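Local coordinates for N-terminal acetyltransferase B complex subunit MDM20 (Candida albicans, PDB 5K04), which serves as the non-catalytic subunit of the NatB N-terminal acetyltransferase complex, probably supporting the catalytic subunit NAT3, at residues 515-520 with 666-671; 444-449 with 460-465; 606-611 with 649-654. All coordinates share one frame; numbering follows the deposited sequence.

Interaction 1 (515-520 with 666-671); sequences ILQIST and LTNLVE
Two helices of an all-helical array, 506-521 and 661-682, meet where Gln517 reaches across to bond Glu671, beside Asn668 and Thr667. The axes of the two short segments approach to 10.0 Å at an angle of 66°, so the span is made by side chains. Gln517 has CG anti to its backbone N (chi1 172°) and an extended chain that crosses that of Glu671 at about a right angle. Its NE2 donates to Glu671 OE1 over 3.1 Å, nearly straight at 170°; the acceptor lies in the plane of the glutamine amide, whereas the donor sits above the carboxylate plane. Asn668 OD1 lies 2.9 Å from the same NE2, and Thr667 CG2 packs 3.5 Å from Gln517 OE1. Glu671 OE2 rests 3.3 Å from Gln517 CB and is hydrogen-bonded with Tyr581 OH. Lys577, like Tyr581 on helix 571-584, hydrogen-bonds Asn668 OD1 and forms with Glu671 OE1 a salt bridge that would favour a charged carboxylate. Thr520 OG1, also hydrogen-bonded with Tyr581 OH, touches Glu671 CG at 3.8 Å. Glu671 is a buried carboxylate gripped by side chains from two other helices. Buried polar contact of this kind between helices is consistent with a TPR-like alpha-solenoid.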
ATOM      1  N   ILE A 515     -11.488  -5.481 -14.244  1.00 44.18           N
ATOM      2  CA  ILE A 515     -11.538  -4.938 -15.599  1.00 42.66           C
ATOM      3  C   ILE A 515     -12.023  -5.993 -16.581  1.00 38.51           C
ATOM      4  O   ILE A 515     -12.854  -5.719 -17.465  1.00 26.48           O
ATOM      5  CB  ILE A 515     -10.155  -4.401 -15.997  1.00 40.49           C
ATOM      6  CG1 ILE A 515      -9.868  -3.094 -15.247  1.00 39.40           C
ATOM      7  CG2 ILE A 515     -10.053  -4.255 -17.528  1.00 33.47           C
ATOM      8  CD1 ILE A 515      -8.393  -2.732 -15.238  1.00 44.88           C
ATOM      9  N   LEU A 516     -11.477  -7.203 -16.473  1.00 41.09           N
ATOM     10  CA  LEU A 516     -11.869  -8.274 -17.378  1.00 38.75           C
ATOM     11  C   LEU A 516     -13.351  -8.590 -17.227  1.00 34.38           C
ATOM     12  O   LEU A 516     -14.083  -8.670 -18.215  1.00 26.24           O
ATOM     13  CB  LEU A 516     -11.010  -9.506 -17.105  1.00 38.04           C
ATOM     14  CG  LEU A 516      -9.549  -9.345 -17.520  1.00 35.97           C
ATOM     15  CD1 LEU A 516      -8.673 -10.446 -16.915  1.00 36.55           C
ATOM     16  CD2 LEU A 516      -9.485  -9.345 -19.033  1.00 30.68           C
ATOM     17  N   GLN A 517     -13.819  -8.704 -15.983  1.00 39.95           N
ATOM     18  CA  GLN A 517     -15.203  -9.094 -15.731  1.00 40.38           C
ATOM     19  C   GLN A 517     -16.175  -8.097 -16.344  1.00 37.35           C
ATOM     20  O   GLN A 517     -17.111  -8.480 -17.053  1.00 31.36           O
ATOM     21  CB  GLN A 517     -15.446  -9.220 -14.221  1.00 36.61           C
ATOM     22  CG  GLN A 517     -16.922  -9.423 -13.870  1.00 38.83           C
ATOM     23  CD  GLN A 517     -17.151  -9.637 -12.392  1.00 43.80           C
ATOM     24  OE1 GLN A 517     -17.297  -8.675 -11.630  1.00 39.29           O
ATOM     25  NE2 GLN A 517     -17.188 -10.906 -11.974  1.00 39.10           N
ATOM     26  N   ILE A 518     -15.969  -6.806 -16.066  1.00 40.77           N
ATOM     27  CA  ILE A 518     -16.854  -5.769 -16.590  1.00 44.53           C
ATOM     28  C   ILE A 518     -16.732  -5.682 -18.106  1.00 46.22           C
ATOM     29  O   ILE A 518     -17.738  -5.554 -18.821  1.00 36.17           O
ATOM     30  CB  ILE A 518     -16.538  -4.431 -15.885  1.00 44.28           C
ATOM     31  CG1 ILE A 518     -16.635  -4.622 -14.359  1.00 32.62           C
ATOM     32  CG2 ILE A 518     -17.467  -3.290 -16.344  1.00 34.55           C
ATOM     33  CD1 ILE A 518     -16.187  -3.403 -13.582  1.00 35.53           C
ATOM     34  N   SER A 519     -15.502  -5.791 -18.625  1.00 44.62           N
ATOM     35  CA  SER A 519     -15.309  -5.819 -20.073  1.00 47.20           C
ATOM     36  C   SER A 519     -16.138  -6.914 -20.740  1.00 41.86           C
ATOM     37  O   SER A 519     -16.740  -6.678 -21.791  1.00 30.80           O
ATOM     38  CB  SER A 519     -13.826  -6.001 -20.416  1.00 40.07           C
ATOM     39  OG  SER A 519     -13.138  -4.776 -20.297  1.00 36.89           O
ATOM     40  N   THR A 520     -16.165  -8.130 -20.160  1.00 39.70           N
ATOM     41  CA  THR A 520     -16.893  -9.213 -20.828  1.00 47.22           C
ATOM     42  C   THR A 520     -18.397  -9.109 -20.610  1.00 42.29           C
ATOM     43  O   THR A 520     -19.173  -9.511 -21.478  1.00 32.04           O
ATOM     44  CB  THR A 520     -16.397 -10.603 -20.378  1.00 47.81           C
ATOM     45  OG1 THR A 520     -16.913 -10.920 -19.088  1.00 54.47           O
ATOM     46  CG2 THR A 520     -14.883 -10.663 -20.337  1.00 41.32           C
ATOM     47  N   LEU A 666     -24.697 -13.357  -9.037  1.00 35.46           N
ATOM     48  CA  LEU A 666     -25.374 -13.153 -10.309  1.00 41.66           C
ATOM     49  C   LEU A 666     -24.421 -12.544 -11.332  1.00 45.68           C
ATOM     50  O   LEU A 666     -24.432 -12.932 -12.510  1.00 33.39           O
ATOM     51  CB  LEU A 666     -26.601 -12.274 -10.080  1.00 42.65           C
ATOM     52  CG  LEU A 666     -27.795 -12.339 -11.028  1.00 56.64           C
ATOM     53  CD1 LEU A 666     -28.137 -13.775 -11.373  1.00 54.45           C
ATOM     54  CD2 LEU A 666     -28.980 -11.651 -10.375  1.00 56.71           C
ATOM     55  N   THR A 667     -23.568 -11.609 -10.885  1.00 48.98           N
ATOM     56  CA  THR A 667     -22.547 -11.031 -11.753  1.00 42.90           C
ATOM     57  C   THR A 667     -21.597 -12.113 -12.247  1.00 40.72           C
ATOM     58  O   THR A 667     -21.199 -12.115 -13.418  1.00 31.42           O
ATOM     59  CB  THR A 667     -21.785  -9.925 -11.003  1.00 36.20           C
ATOM     60  OG1 THR A 667     -22.687  -8.889 -10.590  1.00 27.02           O
ATOM     61  CG2 THR A 667     -20.737  -9.296 -11.867  1.00 40.76           C
ATOM     62  N   ASN A 668     -21.266 -13.073 -11.381  1.00 41.21           N
ATOM     63  CA  ASN A 668     -20.357 -14.141 -11.781  1.00 40.41           C
ATOM     64  C   ASN A 668     -21.042 -15.120 -12.713  1.00 40.75           C
ATOM     65  O   ASN A 668     -20.415 -15.637 -13.649  1.00 36.19           O
ATOM     66  CB  ASN A 668     -19.814 -14.857 -10.549  1.00 37.99           C
ATOM     67  CG  ASN A 668     -18.677 -14.093  -9.887  1.00 39.47           C
ATOM     68  OD1 ASN A 668     -17.962 -13.318 -10.539  1.00 24.89           O
ATOM     69  ND2 ASN A 668     -18.497 -14.318  -8.589  1.00 40.37           N
ATOM     70  N   LEU A 669     -22.333 -15.377 -12.478  1.00 44.79           N
ATOM     71  CA  LEU A 669     -23.105 -16.179 -13.419  1.00 44.10           C
ATOM     72  C   LEU A 669     -23.160 -15.519 -14.793  1.00 39.53           C
ATOM     73  O   LEU A 669     -23.004 -16.199 -15.816  1.00 28.97           O
ATOM     74  CB  LEU A 669     -24.525 -16.418 -12.897  1.00 47.73           C
ATOM     75  CG  LEU A 669     -25.350 -17.290 -13.863  1.00 46.49           C
ATOM     76  CD1 LEU A 669     -24.696 -18.674 -14.025  1.00 40.99           C
ATOM     77  CD2 LEU A 669     -26.793 -17.440 -13.424  1.00 39.47           C
ATOM     78  N   VAL A 670     -23.391 -14.199 -14.842  1.00 45.19           N
ATOM     79  CA  VAL A 670     -23.484 -13.511 -16.135  1.00 45.18           C
ATOM     80  C   VAL A 670     -22.168 -13.636 -16.885  1.00 44.02           C
ATOM     81  O   VAL A 670     -22.145 -13.926 -18.089  1.00 31.05           O
ATOM     82  CB  VAL A 670     -23.875 -12.027 -15.950  1.00 43.12           C
ATOM     83  CG1 VAL A 670     -23.714 -11.268 -17.252  1.00 46.88           C
ATOM     84  CG2 VAL A 670     -25.297 -11.882 -15.489  1.00 37.71           C
ATOM     85  N   GLU A 671     -21.051 -13.418 -16.171  1.00 46.19           N
ATOM     86  CA  GLU A 671     -19.727 -13.512 -16.773  1.00 42.19           C
ATOM     87  C   GLU A 671     -19.468 -14.923 -17.285  1.00 41.29           C
ATOM     88  O   GLU A 671     -18.934 -15.113 -18.388  1.00 28.32           O
ATOM     89  CB  GLU A 671     -18.672 -13.091 -15.745  1.00 38.08           C
ATOM     90  CG  GLU A 671     -17.218 -13.296 -16.150  1.00 39.39           C
ATOM     91  CD  GLU A 671     -16.231 -12.976 -15.008  1.00 38.70           C
ATOM     92  OE1 GLU A 671     -16.508 -13.335 -13.846  1.00 26.57           O
ATOM     93  OE2 GLU A 671     -15.172 -12.368 -15.289  1.00 31.46           O
TER

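Interaction 2 (444-449 with 460-465); sequences TLNYYL and DAWVDI
Trp462 has CG anti to the carbonyl carbon (chi1 -79°), which starts the indole toward Leu449; the same choice in Leu449 (chi1 -56°) directs its CG toward Ile465. The two side chains of Leu449 and Trp462 slide past each other in opposite directions, and Leu449 CB settles obliquely against the six-membered part of the indole, 3.5 Å from Trp462 CZ2. One helical turn beyond Trp462, Ile465 reaches out to meet Leu449 tip to tip, with Leu449 CD1 4.0 Å from Ile465 CD1. Leu449 thus touches both Trp462 and Ile465, while Phe429 and Tyr432 of helix 429-434 also pack on it.

Asn446, where the chain leaves helix 440-445, brings its amide to the indole edge, the two planes 35° apart. Its modelled OD1 is implausibly close to the ring, so the detail of that approach is doubtful. ND2 is held by a hydrogen bond to Thr511 OG1 on helix 506-521, and it lies 4.3 Å from Ile465 CG2. The leucine end of the segment is a 3-10 turn, with Leu449 N bonded to Asn446 O at 2.8 Å.

All four touching residues are buried. Attraction here is therefore chiefly apolar, from leucine and isoleucine branches and the indole, with the buried asparagine amide held through ND2 by a third helix, while its OD1, doubtfully placed, finds no polar partner in the model.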
ATOM      1  N   THR A 444      -4.082   0.298  -1.367  1.00 45.43           N
ATOM      2  CA  THR A 444      -4.487  -0.049  -0.007  1.00 41.75           C
ATOM      3  C   THR A 444      -5.997  -0.011   0.221  1.00 35.52           C
ATOM      4  O   THR A 444      -6.466  -0.646   1.172  1.00 21.85           O
ATOM      5  CB  THR A 444      -3.778   0.864   1.024  1.00 34.38           C
ATOM      6  OG1 THR A 444      -4.096   2.245   0.797  1.00 24.72           O
ATOM      7  CG2 THR A 444      -2.267   0.691   0.922  1.00 44.21           C
ATOM      8  N   LEU A 445      -6.771   0.683  -0.640  1.00 36.97           N
ATOM      9  CA  LEU A 445      -8.196   0.949  -0.393  1.00 35.43           C
ATOM     10  C   LEU A 445      -9.141   0.430  -1.476  1.00 34.84           C
ATOM     11  O   LEU A 445     -10.364   0.449  -1.280  1.00 26.63           O
ATOM     12  CB  LEU A 445      -8.414   2.466  -0.223  1.00 32.96           C
ATOM     13  CG  LEU A 445      -7.663   3.016   1.001  1.00 35.85           C
ATOM     14  CD1 LEU A 445      -7.769   4.535   1.092  1.00 34.63           C
ATOM     15  CD2 LEU A 445      -8.169   2.329   2.300  1.00 26.40           C
ATOM     16  N   ASN A 446      -8.605   0.040  -2.622  1.00 38.72           N
ATOM     17  CA  ASN A 446      -9.246  -0.634  -3.743  1.00 49.74           C
ATOM     18  C   ASN A 446     -10.414  -1.537  -3.372  1.00 39.06           C
ATOM     19  O   ASN A 446     -11.476  -1.516  -3.999  1.00 32.47           O
ATOM     20  CB  ASN A 446      -8.155  -1.487  -4.373  1.00 64.95           C
ATOM     21  CG  ASN A 446      -8.440  -1.875  -5.722  1.00 68.89           C
ATOM     22  OD1 ASN A 446      -9.592  -1.918  -6.125  1.00 86.04           O
ATOM     23  ND2 ASN A 446      -7.389  -2.205  -6.465  1.00 69.87           N
ATOM     24  N   TYR A 447     -10.142  -2.408  -2.399  1.00 41.38           N
ATOM     25  CA  TYR A 447     -11.044  -3.488  -2.048  1.00 34.54           C
ATOM     26  C   TYR A 447     -12.392  -2.971  -1.562  1.00 38.05           C
ATOM     27  O   TYR A 447     -13.365  -3.732  -1.565  1.00 30.47           O
ATOM     28  CB  TYR A 447     -10.381  -4.353  -0.988  1.00 32.00           C
ATOM     29  CG  TYR A 447     -10.364  -3.727   0.402  1.00 33.08           C
ATOM     30  CD1 TYR A 447     -11.443  -3.907   1.280  1.00 34.86           C
ATOM     31  CD2 TYR A 447      -9.270  -2.979   0.853  1.00 33.07           C
ATOM     32  CE1 TYR A 447     -11.444  -3.338   2.578  1.00 37.99           C
ATOM     33  CE2 TYR A 447      -9.264  -2.410   2.153  1.00 36.50           C
ATOM     34  CZ  TYR A 447     -10.356  -2.589   3.002  1.00 33.18           C
ATOM     35  OH  TYR A 447     -10.347  -2.040   4.261  1.00 28.89           O
ATOM     36  N   TYR A 448     -12.464  -1.696  -1.139  1.00 33.21           N
ATOM     37  CA  TYR A 448     -13.749  -1.076  -0.828  1.00 37.04           C
ATOM     38  C   TYR A 448     -14.676  -1.047  -2.038  1.00 37.08           C
ATOM     39  O   TYR A 448     -15.888  -0.904  -1.869  1.00 30.41           O
ATOM     40  CB  TYR A 448     -13.554   0.360  -0.293  1.00 40.14           C
ATOM     41  CG  TYR A 448     -13.210   0.448   1.180  1.00 38.98           C
ATOM     42  CD1 TYR A 448     -14.198   0.340   2.164  1.00 39.17           C
ATOM     43  CD2 TYR A 448     -11.900   0.633   1.587  1.00 35.01           C
ATOM     44  CE1 TYR A 448     -13.886   0.409   3.524  1.00 37.70           C
ATOM     45  CE2 TYR A 448     -11.566   0.697   2.930  1.00 47.55           C
ATOM     46  CZ  TYR A 448     -12.566   0.595   3.902  1.00 36.92           C
ATOM     47  OH  TYR A 448     -12.222   0.663   5.222  1.00 27.01           O
ATOM     48  N   LEU A 449     -14.130  -1.178  -3.249  1.00 45.84           N
ATOM     49  CA  LEU A 449     -14.910  -1.187  -4.479  1.00 45.27           C
ATOM     50  C   LEU A 449     -15.271  -2.598  -4.937  1.00 38.03           C
ATOM     51  O   LEU A 449     -15.826  -2.764  -6.030  1.00 32.74           O
ATOM     52  CB  LEU A 449     -14.137  -0.462  -5.576  1.00 45.55           C
ATOM     53  CG  LEU A 449     -13.705   0.979  -5.264  1.00 44.06           C
ATOM     54  CD1 LEU A 449     -12.643   1.447  -6.259  1.00 34.54           C
ATOM     55  CD2 LEU A 449     -14.921   1.930  -5.286  1.00 36.73           C
ATOM     56  N   ASP A 460     -14.084   2.375 -16.716  1.00 50.22           N
ATOM     57  CA  ASP A 460     -13.096   3.411 -16.993  1.00 49.76           C
ATOM     58  C   ASP A 460     -12.381   3.855 -15.724  1.00 41.04           C
ATOM     59  O   ASP A 460     -11.195   4.192 -15.762  1.00 30.86           O
ATOM     60  CB  ASP A 460     -13.769   4.597 -17.684  1.00 47.14           C
ATOM     61  CG  ASP A 460     -14.299   4.242 -19.084  1.00 50.24           C
ATOM     62  OD1 ASP A 460     -13.637   3.453 -19.792  1.00 46.57           O
ATOM     63  OD2 ASP A 460     -15.372   4.764 -19.471  1.00 51.79           O
ATOM     64  N   ALA A 461     -13.076   3.843 -14.591  1.00 47.05           N
ATOM     65  CA  ALA A 461     -12.419   4.152 -13.324  1.00 48.68           C
ATOM     66  C   ALA A 461     -11.401   3.076 -12.954  1.00 47.46           C
ATOM     67  O   ALA A 461     -10.297   3.384 -12.483  1.00 24.42           O
ATOM     68  CB  ALA A 461     -13.461   4.315 -12.218  1.00 43.54           C
ATOM     69  N   TRP A 462     -11.750   1.805 -13.179  1.00 47.68           N
ATOM     70  CA  TRP A 462     -10.810   0.719 -12.901  1.00 46.48           C
ATOM     71  C   TRP A 462      -9.571   0.793 -13.789  1.00 36.34           C
ATOM     72  O   TRP A 462      -8.454   0.541 -13.328  1.00 24.14           O
ATOM     73  CB  TRP A 462     -11.495  -0.628 -13.083  1.00 42.94           C
ATOM     74  CG  TRP A 462     -12.344  -0.997 -11.920  1.00 42.23           C
ATOM     75  CD1 TRP A 462     -13.713  -1.031 -11.874  1.00 39.23           C
ATOM     76  CD2 TRP A 462     -11.889  -1.380 -10.622  1.00 37.10           C
ATOM     77  NE1 TRP A 462     -14.129  -1.423 -10.624  1.00 45.31           N
ATOM     78  CE2 TRP A 462     -13.032  -1.636  -9.834  1.00 38.79           C
ATOM     79  CE3 TRP A 462     -10.627  -1.533 -10.046  1.00 40.06           C
ATOM     80  CZ2 TRP A 462     -12.950  -2.044  -8.512  1.00 37.68           C
ATOM     81  CZ3 TRP A 462     -10.545  -1.932  -8.704  1.00 36.12           C
ATOM     82  CH2 TRP A 462     -11.698  -2.187  -7.962  1.00 37.02           C
ATOM     83  N   VAL A 463      -9.753   1.108 -15.073  1.00 40.63           N
ATOM     84  CA  VAL A 463      -8.610   1.284 -15.964  1.00 39.86           C
ATOM     85  C   VAL A 463      -7.723   2.406 -15.446  1.00 44.45           C
ATOM     86  O   VAL A 463      -6.488   2.328 -15.503  1.00 33.41           O
ATOM     87  CB  VAL A 463      -9.101   1.558 -17.401  1.00 38.75           C
ATOM     88  CG1 VAL A 463      -7.961   1.991 -18.301  1.00 44.85           C
ATOM     89  CG2 VAL A 463      -9.800   0.338 -17.976  1.00 36.12           C
ATOM     90  N   ASP A 464      -8.348   3.457 -14.902  1.00 46.91           N
ATOM     91  CA  ASP A 464      -7.595   4.562 -14.320  1.00 48.92           C
ATOM     92  C   ASP A 464      -6.778   4.092 -13.122  1.00 37.33           C
ATOM     93  O   ASP A 464      -5.619   4.489 -12.949  1.00 32.15           O
ATOM     94  CB  ASP A 464      -8.563   5.677 -13.923  1.00 52.77           C
ATOM     95  CG  ASP A 464      -7.863   6.981 -13.653  1.00 66.90           C
ATOM     96  OD1 ASP A 464      -7.286   7.551 -14.608  1.00 70.15           O
ATOM     97  OD2 ASP A 464      -7.891   7.435 -12.485  1.00 69.23           O
ATOM     98  N   ILE A 465      -7.365   3.220 -12.301  1.00 36.99           N
ATOM     99  CA  ILE A 465      -6.636   2.599 -11.205  1.00 37.82           C
ATOM    100  C   ILE A 465      -5.470   1.771 -11.734  1.00 38.66           C
ATOM    101  O   ILE A 465      -4.360   1.818 -11.187  1.00 35.74           O
ATOM    102  CB  ILE A 465      -7.607   1.763 -10.349  1.00 35.47           C
ATOM    103  CG1 ILE A 465      -8.607   2.683  -9.655  1.00 39.04           C
ATOM    104  CG2 ILE A 465      -6.870   0.958  -9.314  1.00 37.46           C
ATOM    105  CD1 ILE A 465      -9.608   1.982  -8.791  1.00 40.97           C
TER

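Interaction 3 (606-611 with 649-654); sequences FSVFDN and LKILIP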
ATOM      1  N   PHE A 606     -14.628 -22.127  -0.271  1.00 49.34           N
ATOM      2  CA  PHE A 606     -15.697 -21.385  -0.931  1.00 46.53           C
ATOM      3  C   PHE A 606     -17.085 -21.698  -0.368  1.00 42.08           C
ATOM      4  O   PHE A 606     -17.315 -22.707   0.308  1.00 26.00           O
ATOM      5  CB  PHE A 606     -15.697 -21.688  -2.427  1.00 45.34           C
ATOM      6  CG  PHE A 606     -14.624 -20.989  -3.206  1.00 43.71           C
ATOM      7  CD1 PHE A 606     -14.142 -19.757  -2.813  1.00 47.89           C
ATOM      8  CD2 PHE A 606     -14.121 -21.565  -4.376  1.00 43.38           C
ATOM      9  CE1 PHE A 606     -13.154 -19.102  -3.570  1.00 53.41           C
ATOM     10  CE2 PHE A 606     -13.134 -20.920  -5.139  1.00 44.75           C
ATOM     11  CZ  PHE A 606     -12.647 -19.689  -4.732  1.00 46.90           C
ATOM     12  N   SER A 607     -18.019 -20.795  -0.672  1.00 52.08           N
ATOM     13  CA  SER A 607     -19.449 -21.069  -0.568  1.00 46.70           C
ATOM     14  C   SER A 607     -19.869 -22.190  -1.521  1.00 43.77           C
ATOM     15  O   SER A 607     -19.175 -22.516  -2.492  1.00 31.03           O
ATOM     16  CB  SER A 607     -20.258 -19.818  -0.896  1.00 39.59           C
ATOM     17  OG  SER A 607     -20.155 -19.501  -2.285  1.00 25.25           O
ATOM     18  N   VAL A 608     -21.044 -22.769  -1.242  1.00 46.82           N
ATOM     19  CA  VAL A 608     -21.566 -23.836  -2.096  1.00 36.36           C
ATOM     20  C   VAL A 608     -21.597 -23.383  -3.546  1.00 37.79           C
ATOM     21  O   VAL A 608     -21.116 -24.084  -4.446  1.00 29.14           O
ATOM     22  CB  VAL A 608     -22.959 -24.290  -1.627  1.00 39.71           C
ATOM     23  CG1 VAL A 608     -23.435 -25.443  -2.466  1.00 34.82           C
ATOM     24  CG2 VAL A 608     -22.938 -24.697  -0.156  1.00 43.88           C
ATOM     25  N   PHE A 609     -22.121 -22.176  -3.789  1.00 42.51           N
ATOM     26  CA  PHE A 609     -22.279 -21.730  -5.167  1.00 38.91           C
ATOM     27  C   PHE A 609     -20.934 -21.531  -5.849  1.00 36.61           C
ATOM     28  O   PHE A 609     -20.754 -21.931  -7.006  1.00 26.69           O
ATOM     29  CB  PHE A 609     -23.093 -20.446  -5.261  1.00 36.35           C
ATOM     30  CG  PHE A 609     -23.205 -19.946  -6.670  1.00 43.02           C
ATOM     31  CD1 PHE A 609     -23.903 -20.689  -7.623  1.00 38.57           C
ATOM     32  CD2 PHE A 609     -22.587 -18.771  -7.065  1.00 41.28           C
ATOM     33  CE1 PHE A 609     -23.999 -20.261  -8.929  1.00 36.60           C
ATOM     34  CE2 PHE A 609     -22.689 -18.326  -8.386  1.00 37.18           C
ATOM     35  CZ  PHE A 609     -23.392 -19.077  -9.314  1.00 39.00           C
ATOM     36  N   ASP A 610     -19.981 -20.905  -5.152  1.00 44.33           N
ATOM     37  CA  ASP A 610     -18.666 -20.687  -5.745  1.00 44.93           C
ATOM     38  C   ASP A 610     -17.955 -22.005  -6.033  1.00 37.52           C
ATOM     39  O   ASP A 610     -17.251 -22.110  -7.039  1.00 25.99           O
ATOM     40  CB  ASP A 610     -17.813 -19.788  -4.849  1.00 41.07           C
ATOM     41  CG  ASP A 610     -17.997 -18.299  -5.167  1.00 44.58           C
ATOM     42  OD1 ASP A 610     -18.476 -17.970  -6.277  1.00 38.37           O
ATOM     43  OD2 ASP A 610     -17.657 -17.454  -4.308  1.00 39.70           O
ATOM     44  N   ASN A 611     -18.139 -23.025  -5.186  1.00 45.13           N
ATOM     45  CA  ASN A 611     -17.566 -24.337  -5.494  1.00 47.70           C
ATOM     46  C   ASN A 611     -18.161 -24.909  -6.782  1.00 45.27           C
ATOM     47  O   ASN A 611     -17.442 -25.497  -7.595  1.00 27.73           O
ATOM     48  CB  ASN A 611     -17.763 -25.300  -4.315  1.00 39.04           C
ATOM     49  CG  ASN A 611     -16.589 -25.251  -3.309  1.00 47.83           C
ATOM     50  OD1 ASN A 611     -15.433 -25.011  -3.686  1.00 34.49           O
ATOM     51  ND2 ASN A 611     -16.890 -25.467  -2.039  1.00 49.66           N
ATOM     52  N   LEU A 649     -29.037 -23.547 -10.177  1.00 50.12           N
ATOM     53  CA  LEU A 649     -28.250 -22.343  -9.944  1.00 47.05           C
ATOM     54  C   LEU A 649     -28.899 -21.380  -8.955  1.00 42.27           C
ATOM     55  O   LEU A 649     -28.216 -20.469  -8.493  1.00 31.53           O
ATOM     56  CB  LEU A 649     -27.993 -21.634 -11.276  1.00 47.77           C
ATOM     57  CG  LEU A 649     -27.168 -22.443 -12.282  1.00 49.27           C
ATOM     58  CD1 LEU A 649     -27.204 -21.790 -13.653  1.00 46.23           C
ATOM     59  CD2 LEU A 649     -25.728 -22.616 -11.806  1.00 45.99           C
ATOM     60  N   LYS A 650     -30.190 -21.568  -8.632  1.00 47.39           N
ATOM     61  CA  LYS A 650     -30.908 -20.790  -7.617  1.00 48.57           C
ATOM     62  C   LYS A 650     -30.178 -20.724  -6.286  1.00 40.25           C
ATOM     63  O   LYS A 650     -30.438 -19.816  -5.491  1.00 34.97           O
ATOM     64  CB  LYS A 650     -32.283 -21.398  -7.325  1.00 48.97           C
ATOM     65  CG  LYS A 650     -33.376 -21.066  -8.276  1.00 57.86           C
ATOM     66  CD  LYS A 650     -34.688 -21.714  -7.829  1.00 64.28           C
ATOM     67  CE  LYS A 650     -34.506 -23.199  -7.510  1.00 73.76           C
ATOM     68  NZ  LYS A 650     -35.812 -23.924  -7.283  1.00 79.57           N
ATOM     69  N   ILE A 651     -29.312 -21.694  -5.994  1.00 44.54           N
ATOM     70  CA  ILE A 651     -28.573 -21.682  -4.742  1.00 40.76           C
ATOM     71  C   ILE A 651     -27.641 -20.496  -4.649  1.00 33.95           C
ATOM     72  O   ILE A 651     -27.073 -20.244  -3.586  1.00 33.09           O
ATOM     73  CB  ILE A 651     -27.779 -22.988  -4.557  1.00 43.79           C
ATOM     74  CG1 ILE A 651     -26.757 -23.176  -5.681  1.00 43.48           C
ATOM     75  CG2 ILE A 651     -28.715 -24.182  -4.503  1.00 40.19           C
ATOM     76  CD1 ILE A 651     -25.579 -24.020  -5.259  1.00 46.14           C
ATOM     77  N   LEU A 652     -27.434 -19.779  -5.755  1.00 42.04           N
ATOM     78  CA  LEU A 652     -26.720 -18.508  -5.684  1.00 45.30           C
ATOM     79  C   LEU A 652     -27.533 -17.455  -4.937  1.00 48.30           C
ATOM     80  O   LEU A 652     -26.967 -16.466  -4.461  1.00 26.95           O
ATOM     81  CB  LEU A 652     -26.371 -18.014  -7.093  1.00 38.39           C
ATOM     82  CG  LEU A 652     -27.505 -17.445  -7.965  1.00 42.69           C
ATOM     83  CD1 LEU A 652     -27.774 -15.943  -7.718  1.00 38.71           C
ATOM     84  CD2 LEU A 652     -27.220 -17.696  -9.441  1.00 42.54           C
ATOM     85  N   ILE A 653     -28.841 -17.654  -4.823  1.00 50.85           N
ATOM     86  CA  ILE A 653     -29.716 -16.705  -4.148  1.00 46.75           C
ATOM     87  C   ILE A 653     -29.650 -16.929  -2.644  1.00 46.01           C
ATOM     88  O   ILE A 653     -29.993 -18.016  -2.151  1.00 37.80           O
ATOM     89  CB  ILE A 653     -31.158 -16.818  -4.655  1.00 43.57           C
ATOM     90  CG1 ILE A 653     -31.206 -16.547  -6.157  1.00 36.55           C
ATOM     91  CG2 ILE A 653     -32.055 -15.835  -3.911  1.00 40.17           C
ATOM     92  CD1 ILE A 653     -32.600 -16.703  -6.741  1.00 47.87           C
ATOM     93  N   PRO A 654     -29.206 -15.939  -1.887  1.00 51.23           N
ATOM     94  CA  PRO A 654     -29.171 -16.092  -0.436  1.00 42.55           C
ATOM     95  C   PRO A 654     -30.566 -15.947   0.142  1.00 42.99           C
ATOM     96  O   PRO A 654     -31.418 -15.241  -0.406  1.00 29.11           O
ATOM     97  CB  PRO A 654     -28.247 -14.958   0.014  1.00 34.26           C
ATOM     98  CG  PRO A 654     -28.402 -13.912  -1.054  1.00 41.87           C
ATOM     99  CD  PRO A 654     -28.690 -14.633  -2.341  1.00 46.18           C
TER
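Phe609 and Leu652 lie side by side with their side chains pointing the same way, and the leucine covers one face of the phenyl ring. Leu652 CB stands 3.5 Å from the centroid of the Phe609 ring and 5° off its normal, a CH-pi contact almost exactly over the centre. Farther out, Leu652 CD2 comes 4.1 Å from Phe609 CZ. The ring is carried toward the turn with CG anti to the backbone N (chi1 177°).

Leu649 crosses Phe609 obliquely and meets the ring at its edge, near the ring plane, through CD2 at 4.1 Å from Phe609 CE1. Ile651 approaches the same ring from an oblique direction, its CG1 4.3 Å from Phe609 CD1. With chi1 at 61°, CG1 of Ile651 sits between the backbone N and the carbonyl carbon, facing Phe609, and CD1 of Ile651 goes on to Val608, whose side chain runs at about a right angle to that of Ile651; Val608 CG1 and Ile651 CD1 are 3.8 Å apart on the exposed flank.

Both backbones are at helix ends. Ser607 is the N-cap of helix 608-625, its OG accepting from Asp610 N at 3.2 Å, and a 3-10 turn at 650-652 follows helix 646-649. Asn665 of helix 661-682 also touches Phe609 and bonds the carbonyl of Leu652. The pattern is that of a capped helix start whose first-turn aromatic packs against a 3-10 turn in the loop between successive helices of a helical array.

From the N terminus, interaction 2 comes first, closing a short loop of ten residues between the end of helix 440-445 and helix 456-485. Interaction 1 opens later, on helix 506-521, and closes a much longer excursion when helix 661-682 returns to it. Interaction 3 is nested inside that excursion, joining the start of helix 608-625 to the turn ahead of helix 661-682. Interactions 1 and 2 touch where Ile515 and Ile518 pack on Trp462. Interactions 1 and 3 touch through Leu669, which packs on Leu649 and Leu652. Interactions 2 and 3 stay about 15 Å apart at their nearest atoms, with interaction 1 touching both.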